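Local coordinates for protein squalene synthase HpnC (Alicyclobacillus acidocaldarius subsp. acidocaldarius, PDB 4HD1) that probably acts as a squalene/phytoene synthase-type transferase that joins two prenyl diphosphates on the way to squalene, at residues Asn28-Val32 and Phe44-Tyr48; Arg108-Ala112 and Arg133-Val139; Arg210-Ala214 and Gln259-Pro263; Ala220-Asp225 and Gly249-Leu253; Gly227-Glu231 and Leu242-Arg246. All coordinates share one frame. Residues are numbered along the deposited sequence.

Contact 1: residues Asn28-Val32 and Phe44-Tyr48. With SO4 (sulfate ion), chain B.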
# COMPACT_ATOMS: atom_id res chain seq x y z
N ASN A 28 -13.68 1.39 1.11
CA ASN A 28 -13.56 1.74 2.51
C ASN A 28 -12.95 3.10 2.79
O ASN A 28 -12.46 3.35 3.89
CB ASN A 28 -12.78 0.65 3.25
CG ASN A 28 -13.61 -0.58 3.51
OD1 ASN A 28 -14.61 -0.51 4.23
ND2 ASN A 28 -13.20 -1.71 2.94
N PHE A 29 -12.99 4.00 1.80
CA PHE A 29 -12.24 5.24 1.92
C PHE A 29 -12.67 6.16 3.06
O PHE A 29 -11.85 6.90 3.60
CB PHE A 29 -12.18 6.01 0.60
CG PHE A 29 -11.04 6.98 0.55
CD1 PHE A 29 -11.25 8.34 0.73
CD2 PHE A 29 -9.74 6.53 0.36
CE1 PHE A 29 -10.19 9.23 0.71
CE2 PHE A 29 -8.67 7.42 0.33
CZ PHE A 29 -8.90 8.77 0.50
N SER A 30 -13.95 6.10 3.44
CA SER A 30 -14.44 6.86 4.59
C SER A 30 -13.71 6.52 5.89
O SER A 30 -13.57 7.37 6.76
CB SER A 30 -15.94 6.67 4.77
OG SER A 30 -16.65 7.49 3.87
N VAL A 31 -13.27 5.27 6.01
CA VAL A 31 -12.50 4.82 7.16
C VAL A 31 -11.06 5.29 7.02
O VAL A 31 -10.50 5.88 7.94
CB VAL A 31 -12.53 3.28 7.32
CG1 VAL A 31 -11.80 2.85 8.59
CG2 VAL A 31 -13.96 2.76 7.36
N VAL A 32 -10.47 5.03 5.85
CA VAL A 32 -9.09 5.42 5.52
C VAL A 32 -8.84 6.92 5.75
O VAL A 32 -7.70 7.33 6.03
CB VAL A 32 -8.71 4.99 4.07
CG1 VAL A 32 -7.37 5.56 3.63
CG2 VAL A 32 -8.69 3.47 3.95
N PHE A 44 -5.33 13.62 0.01
CA PHE A 44 -5.62 12.19 0.05
C PHE A 44 -6.27 11.74 -1.27
O PHE A 44 -5.86 10.73 -1.84
CB PHE A 44 -6.44 11.81 1.29
CG PHE A 44 -5.59 11.47 2.49
CD1 PHE A 44 -4.87 12.46 3.16
CD2 PHE A 44 -5.48 10.16 2.94
CE1 PHE A 44 -4.07 12.15 4.26
CE2 PHE A 44 -4.69 9.83 4.04
CZ PHE A 44 -3.98 10.83 4.70
N TYR A 45 -7.23 12.53 -1.77
CA TYR A 45 -7.92 12.20 -3.01
C TYR A 45 -6.98 12.16 -4.21
O TYR A 45 -7.08 11.24 -5.03
CB TYR A 45 -9.11 13.13 -3.28
CG TYR A 45 -10.21 13.05 -2.24
CD1 TYR A 45 -10.75 11.82 -1.86
CD2 TYR A 45 -10.72 14.20 -1.65
CE1 TYR A 45 -11.76 11.74 -0.92
CE2 TYR A 45 -11.74 14.13 -0.70
CZ TYR A 45 -12.25 12.90 -0.33
OH TYR A 45 -13.25 12.82 0.61
N SER A 46 -6.07 13.12 -4.30
CA SER A 46 -5.15 13.15 -5.44
C SER A 46 -4.09 12.04 -5.38
O SER A 46 -3.73 11.47 -6.42
CB SER A 46 -4.49 14.52 -5.60
OG SER A 46 -3.71 14.84 -4.47
N VAL A 47 -3.61 11.72 -4.18
CA VAL A 47 -2.64 10.65 -4.02
C VAL A 47 -3.29 9.30 -4.30
O VAL A 47 -2.71 8.45 -4.99
CB VAL A 47 -1.97 10.68 -2.64
CG1 VAL A 47 -1.18 9.40 -2.39
CG2 VAL A 47 -1.07 11.89 -2.53
N TYR A 48 -4.50 9.11 -3.78
CA TYR A 48 -5.22 7.87 -4.01
C TYR A 48 -5.67 7.69 -5.46
O TYR A 48 -5.61 6.57 -5.98
CB TYR A 48 -6.35 7.68 -3.00
CG TYR A 48 -5.85 7.05 -1.73
CD1 TYR A 48 -5.83 5.66 -1.57
CD2 TYR A 48 -5.34 7.83 -0.69
CE1 TYR A 48 -5.36 5.08 -0.40
CE2 TYR A 48 -4.86 7.26 0.49
CZ TYR A 48 -4.87 5.88 0.62
OH TYR A 48 -4.40 5.30 1.78
S SO4 B . -15.07 15.63 1.43
O1 SO4 B . -15.19 16.89 2.22
O2 SO4 B . -14.85 15.94 -0.01
O3 SO4 B . -13.91 14.81 1.87
O4 SO4 B . -16.35 14.89 1.68

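Contact 2: residues Arg108-Ala112 and Arg133-Val139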
# COMPACT_ATOMS: atom_id res chain seq x y z
N ARG A 108 8.12 4.55 -7.00
CA ARG A 108 8.16 3.21 -6.41
C ARG A 108 6.84 2.48 -6.55
O ARG A 108 6.82 1.26 -6.77
CB ARG A 108 8.62 3.26 -4.96
CG ARG A 108 10.12 3.44 -4.86
CD ARG A 108 10.62 3.41 -3.44
NE ARG A 108 12.07 3.27 -3.43
CZ ARG A 108 12.83 3.32 -2.33
NH1 ARG A 108 12.27 3.50 -1.14
NH2 ARG A 108 14.14 3.18 -2.43
N LEU A 109 5.74 3.21 -6.44
CA LEU A 109 4.41 2.64 -6.63
C LEU A 109 4.22 2.17 -8.07
O LEU A 109 3.56 1.16 -8.31
CB LEU A 109 3.33 3.65 -6.26
CG LEU A 109 3.17 3.81 -4.75
CD1 LEU A 109 2.46 5.13 -4.44
CD2 LEU A 109 2.43 2.62 -4.15
N ILE A 110 4.80 2.92 -9.01
CA ILE A 110 4.82 2.57 -10.43
C ILE A 110 5.65 1.30 -10.63
O ILE A 110 5.22 0.38 -11.32
CB ILE A 110 5.35 3.74 -11.30
CG1 ILE A 110 4.29 4.84 -11.40
CG2 ILE A 110 5.75 3.25 -12.69
CD1 ILE A 110 4.77 6.12 -12.05
N GLU A 111 6.82 1.28 -10.01
CA GLU A 111 7.72 0.13 -10.04
C GLU A 111 7.11 -1.12 -9.40
O GLU A 111 7.38 -2.23 -9.85
CB GLU A 111 9.07 0.48 -9.39
CG GLU A 111 10.08 -0.65 -9.28
CD GLU A 111 10.72 -1.05 -10.61
OE1 GLU A 111 10.41 -0.43 -11.65
OE2 GLU A 111 11.54 -1.99 -10.60
N ALA A 112 6.27 -0.94 -8.38
CA ALA A 112 5.59 -2.06 -7.72
C ALA A 112 4.80 -2.91 -8.71
O ALA A 112 4.79 -4.13 -8.62
CB ALA A 112 4.68 -1.56 -6.61
N ARG A 133 8.62 -2.73 -0.03
CA ARG A 133 9.25 -1.41 -0.15
C ARG A 133 8.74 -0.61 -1.36
O ARG A 133 8.97 0.60 -1.45
CB ARG A 133 10.78 -1.54 -0.21
CG ARG A 133 11.42 -1.89 1.13
CD ARG A 133 12.90 -2.21 1.00
NE ARG A 133 13.67 -1.07 0.50
CZ ARG A 133 14.09 -0.93 -0.76
NH1 ARG A 133 13.84 -1.87 -1.66
NH2 ARG A 133 14.78 0.15 -1.10
N TYR A 134 8.04 -1.29 -2.27
CA TYR A 134 7.51 -0.65 -3.48
C TYR A 134 6.00 -0.59 -3.47
O TYR A 134 5.41 0.39 -3.93
CB TYR A 134 8.02 -1.34 -4.76
CG TYR A 134 9.52 -1.23 -4.91
CD1 TYR A 134 10.09 -0.19 -5.64
CD2 TYR A 134 10.38 -2.14 -4.29
CE1 TYR A 134 11.47 -0.06 -5.76
CE2 TYR A 134 11.75 -2.03 -4.40
CZ TYR A 134 12.29 -0.99 -5.14
OH TYR A 134 13.66 -0.89 -5.25
N SER A 135 5.37 -1.63 -2.94
CA SER A 135 3.92 -1.74 -2.97
C SER A 135 3.23 -1.11 -1.76
O SER A 135 2.11 -0.65 -1.87
CB SER A 135 3.49 -3.20 -3.09
OG SER A 135 4.15 -4.00 -2.12
N ALA A 136 3.90 -1.11 -0.60
CA ALA A 136 3.24 -0.72 0.65
C ALA A 136 3.83 0.53 1.26
O ALA A 136 3.11 1.51 1.48
CB ALA A 136 3.26 -1.87 1.64
N ASP A 137 5.14 0.49 1.53
CA ASP A 137 5.86 1.63 2.14
C ASP A 137 5.59 3.01 1.51
O ASP A 137 5.46 3.98 2.24
CB ASP A 137 7.38 1.39 2.14
CG ASP A 137 7.80 0.19 2.99
OD1 ASP A 137 6.92 -0.49 3.57
OD2 ASP A 137 9.03 -0.06 3.06
N PRO A 138 5.54 3.10 0.16
CA PRO A 138 5.43 4.47 -0.36
C PRO A 138 4.14 5.21 0.05
O PRO A 138 4.18 6.44 0.18
CB PRO A 138 5.52 4.28 -1.87
CG PRO A 138 6.30 3.01 -2.04
CD PRO A 138 5.79 2.14 -0.92
N VAL A 139 3.04 4.49 0.27
CA VAL A 139 1.78 5.11 0.71
C VAL A 139 1.97 5.83 2.04
O VAL A 139 1.62 7.02 2.19
CB VAL A 139 0.64 4.08 0.83
CG1 VAL A 139 -0.67 4.79 1.14
CG2 VAL A 139 0.50 3.27 -0.45

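Contact 3: residues Arg210-Ala214 and Gln259-Pro263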
# COMPACT_ATOMS: atom_id res chain seq x y z
N ARG A 210 1.23 -24.56 8.50
CA ARG A 210 0.72 -23.82 9.66
C ARG A 210 1.82 -23.12 10.45
O ARG A 210 1.63 -22.00 10.92
CB ARG A 210 -0.10 -24.75 10.56
CG ARG A 210 -1.45 -25.14 9.97
CD ARG A 210 -2.09 -26.28 10.74
NE ARG A 210 -3.35 -26.71 10.14
CZ ARG A 210 -4.56 -26.30 10.54
NH1 ARG A 210 -4.69 -25.45 11.55
NH2 ARG A 210 -5.65 -26.75 9.92
N ARG A 211 2.96 -23.79 10.59
CA ARG A 211 4.13 -23.21 11.27
C ARG A 211 4.76 -22.08 10.46
O ARG A 211 5.28 -21.13 11.04
CB ARG A 211 5.17 -24.28 11.58
CG ARG A 211 4.86 -25.11 12.81
CD ARG A 211 5.98 -26.08 13.14
NE ARG A 211 5.69 -26.83 14.36
CZ ARG A 211 5.03 -27.99 14.39
NH1 ARG A 211 4.59 -28.55 13.27
NH2 ARG A 211 4.82 -28.59 15.55
N CYS A 212 4.72 -22.19 9.14
CA CYS A 212 5.23 -21.14 8.27
C CYS A 212 4.37 -19.87 8.32
O CYS A 212 4.91 -18.76 8.41
CB CYS A 212 5.34 -21.63 6.83
SG CYS A 212 5.87 -20.33 5.70
N ILE A 213 3.05 -20.05 8.25
CA ILE A 213 2.10 -18.96 8.42
C ILE A 213 2.33 -18.27 9.77
O ILE A 213 2.40 -17.04 9.84
CB ILE A 213 0.63 -19.44 8.31
CG1 ILE A 213 0.39 -20.26 7.02
CG2 ILE A 213 -0.34 -18.28 8.42
CD1 ILE A 213 0.38 -19.48 5.72
N ALA A 214 2.48 -19.08 10.82
CA ALA A 214 2.77 -18.57 12.17
C ALA A 214 4.03 -17.72 12.21
O ALA A 214 4.04 -16.67 12.84
CB ALA A 214 2.85 -19.71 13.17
N GLN A 259 -7.59 -19.27 13.73
CA GLN A 259 -7.91 -20.25 12.69
C GLN A 259 -6.82 -21.30 12.58
O GLN A 259 -6.75 -22.04 11.60
CB GLN A 259 -8.15 -19.57 11.34
CG GLN A 259 -9.56 -19.04 11.17
CD GLN A 259 -9.70 -18.11 9.97
OE1 GLN A 259 -10.42 -18.40 9.03
NE2 GLN A 259 -8.98 -16.99 10.01
N GLY A 260 -5.96 -21.36 13.60
CA GLY A 260 -4.85 -22.30 13.65
C GLY A 260 -3.89 -22.16 12.48
O GLY A 260 -3.29 -23.14 12.04
N TYR A 261 -3.76 -20.93 11.98
CA TYR A 261 -2.85 -20.61 10.87
C TYR A 261 -3.20 -21.38 9.59
O TYR A 261 -2.32 -21.84 8.85
CB TYR A 261 -1.38 -20.80 11.30
CG TYR A 261 -1.05 -20.05 12.58
CD1 TYR A 261 -1.11 -20.69 13.81
CD2 TYR A 261 -0.71 -18.70 12.54
CE1 TYR A 261 -0.82 -20.01 14.99
CE2 TYR A 261 -0.42 -18.01 13.71
CZ TYR A 261 -0.48 -18.67 14.93
OH TYR A 261 -0.19 -17.98 16.09
N ASN A 262 -4.50 -21.50 9.35
CA ASN A 262 -5.03 -22.22 8.20
C ASN A 262 -5.77 -21.30 7.23
O ASN A 262 -6.88 -20.85 7.53
CB ASN A 262 -5.95 -23.36 8.68
CG ASN A 262 -6.67 -24.06 7.53
OD1 ASN A 262 -6.04 -24.64 6.65
ND2 ASN A 262 -7.99 -24.02 7.55
N PRO A 263 -5.15 -20.99 6.07
CA PRO A 263 -5.93 -20.36 5.00
C PRO A 263 -6.81 -21.43 4.35
O PRO A 263 -6.97 -22.52 4.91
CB PRO A 263 -4.85 -19.87 4.04
CG PRO A 263 -3.72 -20.83 4.22
CD PRO A 263 -3.74 -21.20 5.68

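Contact 4: residues Ala220-Asp225 and Gly249-Leu253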
# COMPACT_ATOMS: atom_id res chain seq x y z
N ALA A 220 5.15 -9.98 11.30
CA ALA A 220 4.25 -8.85 11.07
C ALA A 220 3.85 -8.20 12.39
O ALA A 220 3.79 -6.97 12.49
CB ALA A 220 3.02 -9.27 10.27
N GLN A 221 3.59 -9.02 13.41
CA GLN A 221 3.29 -8.51 14.74
C GLN A 221 4.46 -7.69 15.30
O GLN A 221 4.25 -6.63 15.88
CB GLN A 221 2.91 -9.66 15.69
CG GLN A 221 2.37 -9.20 17.04
CD GLN A 221 1.09 -8.38 16.93
OE1 GLN A 221 0.04 -8.89 16.51
NE2 GLN A 221 1.18 -7.11 17.31
N ALA A 222 5.68 -8.18 15.10
CA ALA A 222 6.89 -7.46 15.52
C ALA A 222 7.03 -6.14 14.78
O ALA A 222 7.46 -5.13 15.36
CB ALA A 222 8.13 -8.32 15.31
N LEU A 223 6.65 -6.13 13.50
CA LEU A 223 6.66 -4.90 12.71
C LEU A 223 5.60 -3.89 13.18
O LEU A 223 5.88 -2.69 13.28
CB LEU A 223 6.54 -5.21 11.21
CG LEU A 223 7.81 -5.83 10.60
CD1 LEU A 223 7.51 -6.41 9.22
CD2 LEU A 223 8.98 -4.84 10.56
N PHE A 224 4.40 -4.37 13.48
CA PHE A 224 3.39 -3.54 14.15
C PHE A 224 3.92 -2.92 15.45
O PHE A 224 3.81 -1.71 15.65
CB PHE A 224 2.09 -4.31 14.40
CG PHE A 224 1.22 -4.42 13.19
CD1 PHE A 224 0.83 -3.28 12.48
CD2 PHE A 224 0.77 -5.66 12.75
CE1 PHE A 224 0.03 -3.38 11.35
CE2 PHE A 224 -0.04 -5.77 11.62
CZ PHE A 224 -0.40 -4.63 10.92
N ASP A 225 4.52 -3.76 16.31
CA ASP A 225 5.09 -3.31 17.59
C ASP A 225 6.13 -2.21 17.41
O ASP A 225 6.13 -1.24 18.16
CB ASP A 225 5.71 -4.48 18.35
CG ASP A 225 4.70 -5.52 18.78
OD1 ASP A 225 3.48 -5.29 18.62
OD2 ASP A 225 5.13 -6.58 19.29
N GLY A 249 -4.87 -4.24 11.17
CA GLY A 249 -3.83 -5.21 10.85
C GLY A 249 -3.65 -6.25 11.94
O GLY A 249 -3.49 -7.43 11.65
N GLU A 250 -3.67 -5.80 13.20
CA GLU A 250 -3.53 -6.70 14.34
C GLU A 250 -4.71 -7.67 14.41
O GLU A 250 -4.53 -8.85 14.72
CB GLU A 250 -3.41 -5.93 15.65
CG GLU A 250 -2.04 -5.29 15.87
CD GLU A 250 -1.90 -4.62 17.23
OE1 GLU A 250 -2.89 -4.02 17.73
OE2 GLU A 250 -0.79 -4.69 17.80
N ALA A 251 -5.90 -7.17 14.09
CA ALA A 251 -7.10 -8.00 14.10
C ALA A 251 -7.07 -9.05 13.00
O ALA A 251 -7.64 -10.13 13.16
CB ALA A 251 -8.35 -7.14 13.98
N ILE A 252 -6.39 -8.75 11.89
CA ILE A 252 -6.22 -9.74 10.82
C ILE A 252 -5.34 -10.89 11.31
O ILE A 252 -5.67 -12.06 11.10
CB ILE A 252 -5.67 -9.11 9.51
CG1 ILE A 252 -6.75 -8.24 8.85
CG2 ILE A 252 -5.20 -10.20 8.54
CD1 ILE A 252 -6.26 -7.37 7.71
N LEU A 253 -4.24 -10.54 11.98
CA LEU A 253 -3.34 -11.53 12.57
C LEU A 253 -4.07 -12.39 13.60
O LEU A 253 -3.89 -13.61 13.64
CB LEU A 253 -2.13 -10.86 13.21
CG LEU A 253 -1.20 -10.02 12.32
CD1 LEU A 253 -0.04 -9.47 13.15
CD2 LEU A 253 -0.69 -10.81 11.12

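Contact 5: residues Gly227-Glu231 and Leu242-Arg246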
# COMPACT_ATOMS: atom_id res chain seq x y z
N GLY A 227 6.34 -0.29 14.63
CA GLY A 227 5.66 0.82 13.95
C GLY A 227 4.90 1.75 14.89
O GLY A 227 4.91 2.98 14.72
N ARG A 228 4.26 1.14 15.88
CA ARG A 228 3.53 1.80 16.96
C ARG A 228 4.16 3.10 17.46
O ARG A 228 3.46 4.04 17.82
CB ARG A 228 3.44 0.83 18.13
CG ARG A 228 2.16 0.86 18.92
CD ARG A 228 2.36 0.06 20.18
NE ARG A 228 1.11 -0.37 20.79
CZ ARG A 228 0.30 0.41 21.51
NH1 ARG A 228 -0.81 -0.10 22.03
NH2 ARG A 228 0.59 1.69 21.70
N ARG A 229 5.49 3.14 17.49
CA ARG A 229 6.22 4.30 18.01
C ARG A 229 5.89 5.60 17.26
O ARG A 229 5.91 6.68 17.84
CB ARG A 229 7.73 4.02 18.03
CG ARG A 229 8.60 5.15 18.60
CD ARG A 229 8.38 5.37 20.09
NE ARG A 229 8.99 6.63 20.52
CZ ARG A 229 8.60 7.32 21.58
NH1 ARG A 229 7.60 6.89 22.33
NH2 ARG A 229 9.22 8.46 21.89
N LEU A 230 5.58 5.47 15.97
CA LEU A 230 5.22 6.62 15.13
C LEU A 230 4.00 7.39 15.68
O LEU A 230 3.91 8.63 15.56
CB LEU A 230 4.99 6.16 13.68
CG LEU A 230 4.71 7.22 12.61
CD1 LEU A 230 5.80 8.29 12.57
CD2 LEU A 230 4.50 6.60 11.23
N GLU A 231 3.08 6.66 16.30
CA GLU A 231 1.90 7.27 16.91
C GLU A 231 2.22 8.36 17.95
O GLU A 231 1.38 9.21 18.21
CB GLU A 231 0.98 6.20 17.51
CG GLU A 231 0.36 5.31 16.45
CD GLU A 231 -0.19 4.00 16.99
OE1 GLU A 231 -0.51 3.91 18.20
OE2 GLU A 231 -0.30 3.04 16.19
N LEU A 242 -3.23 6.20 12.20
CA LEU A 242 -2.22 5.14 12.27
C LEU A 242 -2.62 4.05 13.24
O LEU A 242 -2.49 2.87 12.92
CB LEU A 242 -0.84 5.69 12.66
CG LEU A 242 -0.17 6.57 11.60
CD1 LEU A 242 1.03 7.26 12.24
CD2 LEU A 242 0.25 5.78 10.37
N LYS A 243 -3.11 4.44 14.41
CA LYS A 243 -3.53 3.47 15.42
C LYS A 243 -4.56 2.54 14.79
O LYS A 243 -4.51 1.32 14.92
CB LYS A 243 -4.10 4.18 16.65
CG LYS A 243 -4.65 3.24 17.71
CD LYS A 243 -4.83 3.96 19.04
CE LYS A 243 -5.77 3.21 19.98
NZ LYS A 243 -6.15 4.04 21.16
N LEU A 244 -5.49 3.13 14.08
CA LEU A 244 -6.57 2.38 13.50
C LEU A 244 -6.12 1.45 12.37
O LEU A 244 -6.60 0.31 12.28
CB LEU A 244 -7.64 3.34 13.05
CG LEU A 244 -8.75 2.72 12.22
CD1 LEU A 244 -9.58 1.75 13.06
CD2 LEU A 244 -9.65 3.83 11.67
N TYR A 245 -5.20 1.89 11.51
CA TYR A 245 -4.58 0.95 10.57
C TYR A 245 -3.94 -0.21 11.34
O TYR A 245 -4.12 -1.38 10.97
CB TYR A 245 -3.52 1.63 9.69
CG TYR A 245 -4.01 2.77 8.81
CD1 TYR A 245 -5.34 2.82 8.35
CD2 TYR A 245 -3.13 3.78 8.41
CE1 TYR A 245 -5.77 3.86 7.54
CE2 TYR A 245 -3.56 4.82 7.59
CZ TYR A 245 -4.87 4.85 7.16
OH TYR A 245 -5.29 5.89 6.35
N ARG A 246 -3.21 0.11 12.41
CA ARG A 246 -2.56 -0.90 13.24
C ARG A 246 -3.57 -1.88 13.82
O ARG A 246 -3.37 -3.09 13.75
CB ARG A 246 -1.71 -0.26 14.36
CG ARG A 246 -1.30 -1.25 15.44
CD ARG A 246 -0.28 -0.71 16.45
NE ARG A 246 -0.75 0.44 17.23
CZ ARG A 246 -1.53 0.39 18.31
NH1 ARG A 246 -1.99 -0.77 18.77
NH2 ARG A 246 -1.86 1.51 18.93

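Contact 1: residues Asn28-Val32 and Phe44-Tyr48
An aromatic cluster of F29, Y45 and Y48 joins the short helix 29-32 to helix 41-56 in this all-helical squalene/phytoene synthase fold. N28 stands at the N-cap of the short helix. Its side chain makes no capping bond, but N28 O accepts hydrogen bonds from V31 N (3.0 Å) and V32 N (3.3 Å). F29 comes next and does most of the work. Its side chain reaches between three residues of the longer helix. The ring edge meets the face of Y48 in a T-shaped pair, with centroids 5.0 Å apart and planes at 73°; F29 CE2 lies 3.5 Å from Y48 CD2. F29 meets Y45 rim to rim, CE1 to CE1 at 3.4 Å, and its CZ touches F44 CB at 4.0 Å. The hydroxyl of Y45 continues outward and gives a very short hydrogen bond, OH to O3 at 2.4 Å, to a sulfate ion that probably came from the crystallisation liquor. A3 and R19 also bind this ion. T22 of helix 12-25 touches both F29 and Y48. V32, one turn on from F29, faces the second segment again. Its carbonyl O is hydrogen-bonded to Y245 OH of helix 236-257, while its CG1 packs 3.5 Å from Y48 OH.

Contact 2: residues Arg108-Ala112 and Arg133-Val139
In this all-helical squalene/phytoene synthase fold, helix 104-118 packs across a break between two consecutive helices, 125-135 and 137-146, with A136 at the join. The backbone comes closest at A112 and Y134, whose CA atoms are 4.9 Å apart. The small A112 makes this possible: its CB fits against Y134 O at 3.4 Å, S135 CA at 3.7 Å and Y134 CB at 3.8 Å. L109 is the larger bump. Its CG meets P138 CB at 3.7 Å, and its CD2 sits 4.0 Å from S135 O and 4.2 Å from V139 CG2, so it bridges the break. The P138 ring in turn lies against R108, CG to CB at 3.7 Å. The Y134 ring lies beside the side chains of R108 and E111; Y134 CD1 is 3.7 Å from both R108 CG and E111 CG. R115 adds a cation-pi contact to this ring. R108 and R133 meet at their tips despite like charge. Each has its own acid, E104 for R108 and D130 for R133, and their NH2 atoms lie 3.4 Å apart.

Contact 3: residues Arg210-Ala214 and Gln259-Pro263
A Schellman motif ends helix 236-257, and the chain that leaves it packs against helix 207-227 near the surface. G260 is the C-prime residue. In the motif G260 N bonds to R257 O and Y261 N to I256 O. The positive phi of G260 (59°) favours glycine, and an ideal CB there would sit only 2.8 Å from R210 NH1. R210 closes over this turn. Its NH1 makes a weak hydrogen bond to G260 O at 2.7 Å, with an N-H...O angle of 124°. N262 CB lies over one face of the guanidinium, 3.6 Å from R210 NH2. A second tie, from R210 NE to the carbonyl of A205, holds the same side chain. Y261 is the main packing residue. R210 and Y261 are the residues whose CA atoms lie nearest, 5.0 Å apart, and Y261 CB comes within 3.3 Å of R210 O. I213 fills in beside it: its CB is 3.9 Å from Y261 CB, and its CG1 reaches P263 CD at 4.4 Å. I256 touches both I213 and Y261. The Y261 ring lies flat against A214 in a CH-pi contact, with A214 CB 3.7 Å from the ring centroid and 10° off its normal.

Contact 4: residues Ala220-Asp225 and Gly249-Leu253
The polar part of this contact centres on the side-chain amide of Q221. Its NE2 gives a hydrogen bond across to E250 OE2 at 3.2 Å. The same NE2 also reaches D225 OD1, one turn along its own helix, at 3.2 Å. The amide thus lies between two acids of like charge: D225 OD1 and E250 OE2 are 4.4 Å apart. The other end of the amide is engaged too, since Q221 OE1 accepts a hydrogen bond from R257, further along helix 236-257. E250 also makes a long, weak ion pair with R246. The two segments form part of an antiparallel helical hairpin, made by helices 207-227 and 236-257 in this all-alpha fold. Their local axes approach to 10.5 Å and their directions differ by 157°. Apolar packing fills the space between them. F224 points across, and its CZ meets the bare backbone of G249 at CA, 3.5 Å away. An ideal CB on G249 would fall 2.1 Å from F224 CZ, so the ring relies on glycine at this spot. L253 comes from the opposite helix. Its CD1 lies at the edge of the F224 ring, 3.9 Å from CD2, and also 3.4 Å from Q221 OE1. Its CD2 packs on A220 CB at 4.1 Å. A164 of helix 152-172 also touches F224.

Contact 5: residues Gly227-Glu231 and Leu242-Arg246
E231 and R246 form a two-pronged salt bridge. R246 NE bonds to E231 OE2 at 2.8 Å, and R246 NH2 to E231 OE1, also at 2.8 Å. Both bonds are nearly straight, at 167° and 165°, so the carboxylate meets the edge of the guanidinium almost in its plane. One face of that guanidinium carries R228. The two guanidinium groups stack with centres 3.7 Å apart and planes at 24°, and their NH1 atoms come within 3.5 Å in spite of like charge. E231 offsets the charge of R246, and E250 adds a long, weak ion pair. The contact lies at the closed end of the antiparallel hairpin of helices 207-227 and 236-257. After the first helix the chain passes through a 3-10 turn: L230 N bonds to G227 O at 2.9 Å and E231 N to R228 O at 3.1 Å. This turn brings E231 beside the next helix, about two turns in from its N terminus, where E231 OE2 is 3.3 Å from K243 CA. Packing lies further along. E231 CG is 4.0 Å from L242 CB. L230 also contacts L157 and S158 of helix 152-172, and its CD2 meets L242 CD1 at 3.7 Å.

In the fold
From the N terminus, contact 1 closes a short loop first, joining helix 29-32 to helix 41-56. Contact 2 follows in series, joining helix 104-118 to the break before helix 137-146. The two touch where Y48 packs on V139. The last three contacts are nested around one helical hairpin. Contact 3 closes the widest loop, at the open end of helices 207-227 and 236-257. Contact 4 lies inside it, and contact 5 lies inside contact 4, at the connecting turn. Contacts 4 and 5 touch through F224 and R246. The hairpin returns to the N-terminal part through contacts 5 and 1, where Y245 probably hydrogen-bonds to V32 O and L244 packs on V31.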